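Local coordinates for protein 3-phytase (Klebsiella pneumoniae, PDB 2WNH) that probably removes phosphate groups from phytate (inositol hexakisphosphate), acting as a histidine acid phosphatase, at residues Ala144-Leu147 with Ala148-Glu152; Asn253-Leu256 with Tyr257-Gln260. The protein carries 3 engineered substitutions. All coordinates share one frame; numbering follows the deposited sequence.

How the contacts relate
Both contacts are local, each joining neighbouring residues within one helix or at its start. Contact 1 takes up nearly all of helix 143-154, farther from the centre of the chain and with several exposed residues. Contact 2, where a loop runs into helix 256-274, sits deeper and has no fully exposed residue among those that touch. The two meet directly: Ala149 CB packs on Val255 CG1, 3.7 Å away, and Gln146 NE2 donates to Thr258 OG1 at 3.1 Å. Backbone bonds four residues apart dominate in each. Contact 1 adds a leucine beside a lysine stem and a glutamine beside a valine; contact 2 lays an amide against a leucine.

Contact 1: residues Ala144-Leu147 with Ala148-Glu152; sequences ARQL and AAVKE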
ATOM      1  N   ALA B 144      25.919  -8.774  52.537  1.00 22.33           N
ATOM      2  CA  ALA B 144      25.482  -8.680  53.944  1.00 21.54           C
ATOM      3  C   ALA B 144      24.258  -7.805  54.109  1.00 21.05           C
ATOM      4  O   ALA B 144      23.362  -8.118  54.877  1.00 21.37           O
ATOM      5  CB  ALA B 144      26.608  -8.142  54.808  1.00 21.90           C
ATOM      6  N   ARG B 145      24.215  -6.693  53.368  1.00 21.69           N
ATOM      7  CA  ARG B 145      23.058  -5.793  53.413  1.00 21.01           C
ATOM      8  C   ARG B 145      21.855  -6.441  52.723  1.00 20.18           C
ATOM      9  O   ARG B 145      20.730  -6.371  53.220  1.00 19.55           O
ATOM     10  CB  ARG B 145      23.393  -4.468  52.703  1.00 21.45           C
ATOM     11  CG  ARG B 145      24.305  -3.515  53.479  1.00 23.73           C
ATOM     12  CD  ARG B 145      23.573  -2.849  54.685  1.00 24.02           C
ATOM     13  NE  ARG B 145      22.460  -1.983  54.289  1.00 25.82           N
ATOM     14  CZ  ARG B 145      21.165  -2.275  54.410  1.00 25.76           C
ATOM     15  NH1 ARG B 145      20.758  -3.428  54.936  1.00 23.90           N
ATOM     16  NH2 ARG B 145      20.260  -1.395  53.999  1.00 26.12           N
ATOM     17  N   GLN B 146      22.101  -7.085  51.582  1.00 20.85           N
ATOM     18  CA  GLN B 146      21.004  -7.742  50.865  1.00 21.47           C
ATOM     19  C   GLN B 146      20.377  -8.870  51.672  1.00 20.76           C
ATOM     20  O   GLN B 146      19.157  -9.022  51.686  1.00 21.95           O
ATOM     21  CB  GLN B 146      21.440  -8.250  49.500  1.00 21.34           C
ATOM     22  CG  GLN B 146      20.253  -8.631  48.607  1.00 22.72           C
ATOM     23  CD  GLN B 146      20.716  -9.046  47.237  1.00 24.76           C
ATOM     24  OE1 GLN B 146      21.438 -10.042  47.085  1.00 22.48           O
ATOM     25  NE2 GLN B 146      20.322  -8.268  46.215  1.00 24.83           N
ATOM     26  N   LEU B 147      21.204  -9.638  52.383  1.00 22.60           N
ATOM     27  CA  LEU B 147      20.697 -10.666  53.296  1.00 22.52           C
ATOM     28  C   LEU B 147      19.738 -10.096  54.345  1.00 21.82           C
ATOM     29  O   LEU B 147      18.640 -10.621  54.549  1.00 22.72           O
ATOM     30  CB  LEU B 147      21.878 -11.385  53.962  1.00 23.06           C
ATOM     31  CG  LEU B 147      21.558 -12.568  54.888  1.00 24.50           C
ATOM     32  CD1 LEU B 147      20.772 -13.660  54.158  1.00 27.22           C
ATOM     33  CD2 LEU B 147      22.893 -13.113  55.384  1.00 23.72           C
ATOM     34  N   ALA B 148      20.158  -9.023  55.010  1.00 21.32           N
ATOM     35  CA  ALA B 148      19.329  -8.337  55.985  1.00 21.00           C
ATOM     36  C   ALA B 148      18.019  -7.832  55.401  1.00 22.50           C
ATOM     37  O   ALA B 148      16.944  -8.035  55.971  1.00 21.75           O
ATOM     38  CB  ALA B 148      20.115  -7.161  56.593  1.00 22.36           C
ATOM     39  N   ALA B 149      18.132  -7.140  54.264  1.00 22.39           N
ATOM     40  CA  ALA B 149      16.979  -6.557  53.569  1.00 21.75           C
ATOM     41  C   ALA B 149      15.919  -7.581  53.168  1.00 20.39           C
ATOM     42  O   ALA B 149      14.731  -7.349  53.388  1.00 20.20           O
ATOM     43  CB  ALA B 149      17.476  -5.780  52.330  1.00 21.46           C
ATOM     44  N   VAL B 150      16.350  -8.683  52.554  1.00 20.83           N
ATOM     45  CA  VAL B 150      15.440  -9.764  52.147  1.00 21.20           C
ATOM     46  C   VAL B 150      14.801 -10.403  53.383  1.00 21.91           C
ATOM     47  O   VAL B 150      13.590 -10.608  53.425  1.00 21.71           O
ATOM     48  CB  VAL B 150      16.164 -10.829  51.258  1.00 21.07           C
ATOM     49  CG1 VAL B 150      15.257 -11.997  50.928  1.00 21.73           C
ATOM     50  CG2 VAL B 150      16.673 -10.185  49.963  1.00 22.04           C
ATOM     51  N   LYS B 151      15.610 -10.674  54.402  1.00 23.03           N
ATOM     52  CA  LYS B 151      15.067 -11.284  55.628  1.00 24.64           C
ATOM     53  C   LYS B 151      14.042 -10.389  56.311  1.00 25.33           C
ATOM     54  O   LYS B 151      13.000 -10.865  56.780  1.00 26.79           O
ATOM     55  CB  LYS B 151      16.195 -11.653  56.590  1.00 24.64           C
ATOM     56  CG  LYS B 151      16.944 -12.892  56.168  1.00 24.34           C
ATOM     57  CD  LYS B 151      18.189 -13.090  57.032  1.00 29.99           C
ATOM     58  CE  LYS B 151      17.817 -13.440  58.468  1.00 32.96           C
ATOM     59  NZ  LYS B 151      19.011 -13.894  59.247  1.00 34.57           N
ATOM     60  N   GLU B 152      14.321  -9.085  56.339  1.00 26.46           N
ATOM     61  CA  GLU B 152      13.417  -8.109  56.951  1.00 27.11           C
ATOM     62  C   GLU B 152      12.060  -8.093  56.283  1.00 27.51           C
ATOM     63  O   GLU B 152      11.017  -8.172  56.943  1.00 27.20           O
ATOM     64  CB  GLU B 152      14.024  -6.706  56.923  1.00 27.85           C
ATOM     65  CG  GLU B 152      13.208  -5.673  57.698  1.00 34.17           C
ATOM     66  CD  GLU B 152      13.054  -6.036  59.180  1.00 42.31           C
ATOM     67  OE1 GLU B 152      14.083  -6.289  59.854  1.00 44.70           O
ATOM     68  OE2 GLU B 152      11.900  -6.072  59.671  1.00 46.36           O
TER
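Ala144-Leu147 and Ala148-Glu152 are successive parts of helix 143-154, joined by backbone bonds four residues apart: Ala149 N reaches Arg145 O at 2.9 Å, Val150 N bonds to Gln146 O and Lys151 N to Leu147 O, while the one from Ala148 N to Ala144 O is weak at 3.3 Å. Leu147 and Lys151 run alongside each other in the same direction on the flank facing strand 191-193, where both rest on Val191, though Lys151 remains exposed. Leu147 CD1 lies 3.9 Å from Lys151 CD, so the aliphatic stem of the lysine touches the leucine. Lys151 carries CG beside its own backbone N (chi1 -76°), which swings the start of the chain back over the preceding turn and sets CG 3.3 Å from Leu147 O.

One residue round the helix, Gln146 and Val150 make the inward-facing pair. They too point the same way, with Val150 CG2 4.1 Å from Gln146 CG and 3.2 Å from Gln146 O, a close fit of methyl against carbonyl. The glutamine chain is extended beyond CG and carries its amide clear of the valine; OE1 bonds to Thr199 OG1 and NE2 to Thr258, so both ends of this buried group are satisfied.

Arg145 bends at chi2 and chi3, which brings NH1 to 4.1 Å from Ala148 CB. The methyl meets the guanidinium at its edge, near its plane, and the same arginine makes a cation-pi interaction with Tyr257.

This is the side-chain pattern of an amphipathic alpha-helix, with two neighbouring i to i+4 pairs and an i to i+3 contact at Arg145, placed between the short hairpin 191-193/199-201 and the start of helix 256-274.

Contact 2: residues Asn253-Leu256 with Tyr257-Gln260; sequences NDVL and YTAQ
Val255 is the N-cap of helix 256-274, and its carbonyl opens the first turn: Val255 O accepts from Ala259 N at 2.9 Å. The next bond, from Gln260 N to Leu256 O at 2.8 Å, continues the alpha-helical pattern. The backbone changes course at the cap, where Val255 is still extended (psi 123°) and Leu256 is already helical. The incoming loop stays close to the turn, for Asn253 O comes within 3.8 Å of Ala259 CB.

The principal side-chain pair is Leu256 with Gln260, which cross at a slant. With CG anti to the carbonyl carbon (chi1 -75°), the Gln260 chain returns across the preceding turn and leaves CG 3.3 Å from Leu256 O. The amide then lies against the leucine branch, Gln260 CD being 3.8 Å from Leu256 CG, and Leu256 CD1 touches Gln260 CG at 4.0 Å. Gln260 NE2 donates to Arg391 O, which fixes the amide's rotation.

The Thr258 side chain passes the cap residue obliquely. Its CB is 3.5 Å from Val255 O, and OG1 lies 4.1 Å from Val255 CB. Tyr257 points off this turn, and its OH bonds to Asp142 N just ahead of helix 143-154.

Valine has no side-chain acceptor for the first-turn N-H groups, so its part in the cap is played by the backbone carbonyl alone, while its methyls serve packing. The polar side chains of the first turn tie it to its surroundings, Tyr257 to Asp142, Thr258 to Gln146 and Gln260 to Arg391.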
ATOM      1  N   ASN B 253      13.693  -8.507  43.479  1.00 20.09           N
ATOM      2  CA  ASN B 253      13.853  -7.228  42.774  1.00 21.04           C
ATOM      3  C   ASN B 253      13.131  -6.040  43.387  1.00 19.74           C
ATOM      4  O   ASN B 253      13.550  -4.897  43.186  1.00 20.48           O
ATOM      5  CB  ASN B 253      13.400  -7.387  41.326  1.00 22.43           C
ATOM      6  CG  ASN B 253      14.012  -8.584  40.669  1.00 26.84           C
ATOM      7  OD1 ASN B 253      15.207  -8.795  40.755  1.00 28.82           O
ATOM      8  ND2 ASN B 253      13.193  -9.376  40.007  1.00 33.50           N
ATOM      9  N   ASP B 254      12.039  -6.289  44.097  1.00 18.21           N
ATOM     10  CA  ASP B 254      11.231  -5.211  44.648  1.00 18.28           C
ATOM     11  C   ASP B 254      11.583  -4.882  46.111  1.00 17.80           C
ATOM     12  O   ASP B 254      10.865  -4.143  46.768  1.00 17.87           O
ATOM     13  CB  ASP B 254       9.744  -5.519  44.476  1.00 18.69           C
ATOM     14  CG  ASP B 254       9.325  -5.531  43.006  1.00 21.96           C
ATOM     15  OD1 ASP B 254       9.859  -4.713  42.210  1.00 21.24           O
ATOM     16  OD2 ASP B 254       8.468  -6.353  42.632  1.00 24.33           O
ATOM     17  N   VAL B 255      12.668  -5.472  46.606  1.00 18.77           N
ATOM     18  CA  VAL B 255      13.237  -5.117  47.916  1.00 18.89           C
ATOM     19  C   VAL B 255      13.943  -3.765  47.734  1.00 18.77           C
ATOM     20  O   VAL B 255      14.837  -3.641  46.902  1.00 19.42           O
ATOM     21  CB  VAL B 255      14.242  -6.200  48.400  1.00 18.73           C
ATOM     22  CG1 VAL B 255      14.986  -5.736  49.661  1.00 18.61           C
ATOM     23  CG2 VAL B 255      13.504  -7.524  48.679  1.00 19.09           C
ATOM     24  N   LEU B 256      13.544  -2.771  48.527  1.00 19.87           N
ATOM     25  CA  LEU B 256      14.027  -1.395  48.361  1.00 19.95           C
ATOM     26  C   LEU B 256      15.545  -1.287  48.282  1.00 20.53           C
ATOM     27  O   LEU B 256      16.080  -0.660  47.373  1.00 19.88           O
ATOM     28  CB  LEU B 256      13.491  -0.492  49.471  1.00 19.41           C
ATOM     29  CG  LEU B 256      13.805   0.991  49.255  1.00 20.66           C
ATOM     30  CD1 LEU B 256      13.239   1.492  47.911  1.00 18.69           C
ATOM     31  CD2 LEU B 256      13.250   1.814  50.393  1.00 23.36           C
ATOM     32  N   TYR B 257      16.250  -1.882  49.239  1.00 20.75           N
ATOM     33  CA  TYR B 257      17.712  -1.854  49.197  1.00 19.68           C
ATOM     34  C   TYR B 257      18.264  -2.263  47.826  1.00 19.73           C
ATOM     35  O   TYR B 257      19.129  -1.559  47.232  1.00 19.04           O
ATOM     36  CB  TYR B 257      18.351  -2.739  50.312  1.00 19.84           C
ATOM     37  CG  TYR B 257      19.859  -2.894  50.109  1.00 19.05           C
ATOM     38  CD1 TYR B 257      20.738  -1.858  50.439  1.00 16.20           C
ATOM     39  CD2 TYR B 257      20.399  -4.048  49.557  1.00 18.20           C
ATOM     40  CE1 TYR B 257      22.094  -1.970  50.209  1.00 18.02           C
ATOM     41  CE2 TYR B 257      21.755  -4.164  49.318  1.00 17.47           C
ATOM     42  CZ  TYR B 257      22.606  -3.118  49.670  1.00 17.77           C
ATOM     43  OH  TYR B 257      23.960  -3.182  49.449  1.00 22.09           O
ATOM     44  N   THR B 258      17.791  -3.415  47.343  1.00 18.49           N
ATOM     45  CA  THR B 258      18.297  -3.998  46.101  1.00 18.90           C
ATOM     46  C   THR B 258      17.965  -3.060  44.940  1.00 18.44           C
ATOM     47  O   THR B 258      18.816  -2.804  44.080  1.00 19.35           O
ATOM     48  CB  THR B 258      17.682  -5.376  45.856  1.00 20.21           C
ATOM     49  OG1 THR B 258      18.072  -6.269  46.916  1.00 21.01           O
ATOM     50  CG2 THR B 258      18.121  -5.967  44.510  1.00 19.04           C
ATOM     51  N   ALA B 259      16.734  -2.553  44.939  1.00 18.75           N
ATOM     52  CA  ALA B 259      16.287  -1.658  43.859  1.00 18.53           C
ATOM     53  C   ALA B 259      17.101  -0.360  43.864  1.00 19.98           C
ATOM     54  O   ALA B 259      17.436   0.181  42.809  1.00 20.70           O
ATOM     55  CB  ALA B 259      14.810  -1.364  43.998  1.00 17.93           C
ATOM     56  N   GLN B 260      17.430   0.140  45.050  1.00 19.63           N
ATOM     57  CA  GLN B 260      18.240   1.356  45.154  1.00 19.36           C
ATOM     58  C   GLN B 260      19.647   1.139  44.606  1.00 19.44           C
ATOM     59  O   GLN B 260      20.156   1.952  43.838  1.00 19.44           O
ATOM     60  CB  GLN B 260      18.278   1.842  46.609  1.00 18.70           C
ATOM     61  CG  GLN B 260      16.994   2.508  47.049  1.00 19.67           C
ATOM     62  CD  GLN B 260      17.034   2.939  48.497  1.00 26.01           C
ATOM     63  OE1 GLN B 260      17.471   2.179  49.369  1.00 26.19           O
ATOM     64  NE2 GLN B 260      16.539   4.138  48.773  1.00 25.55           N
TER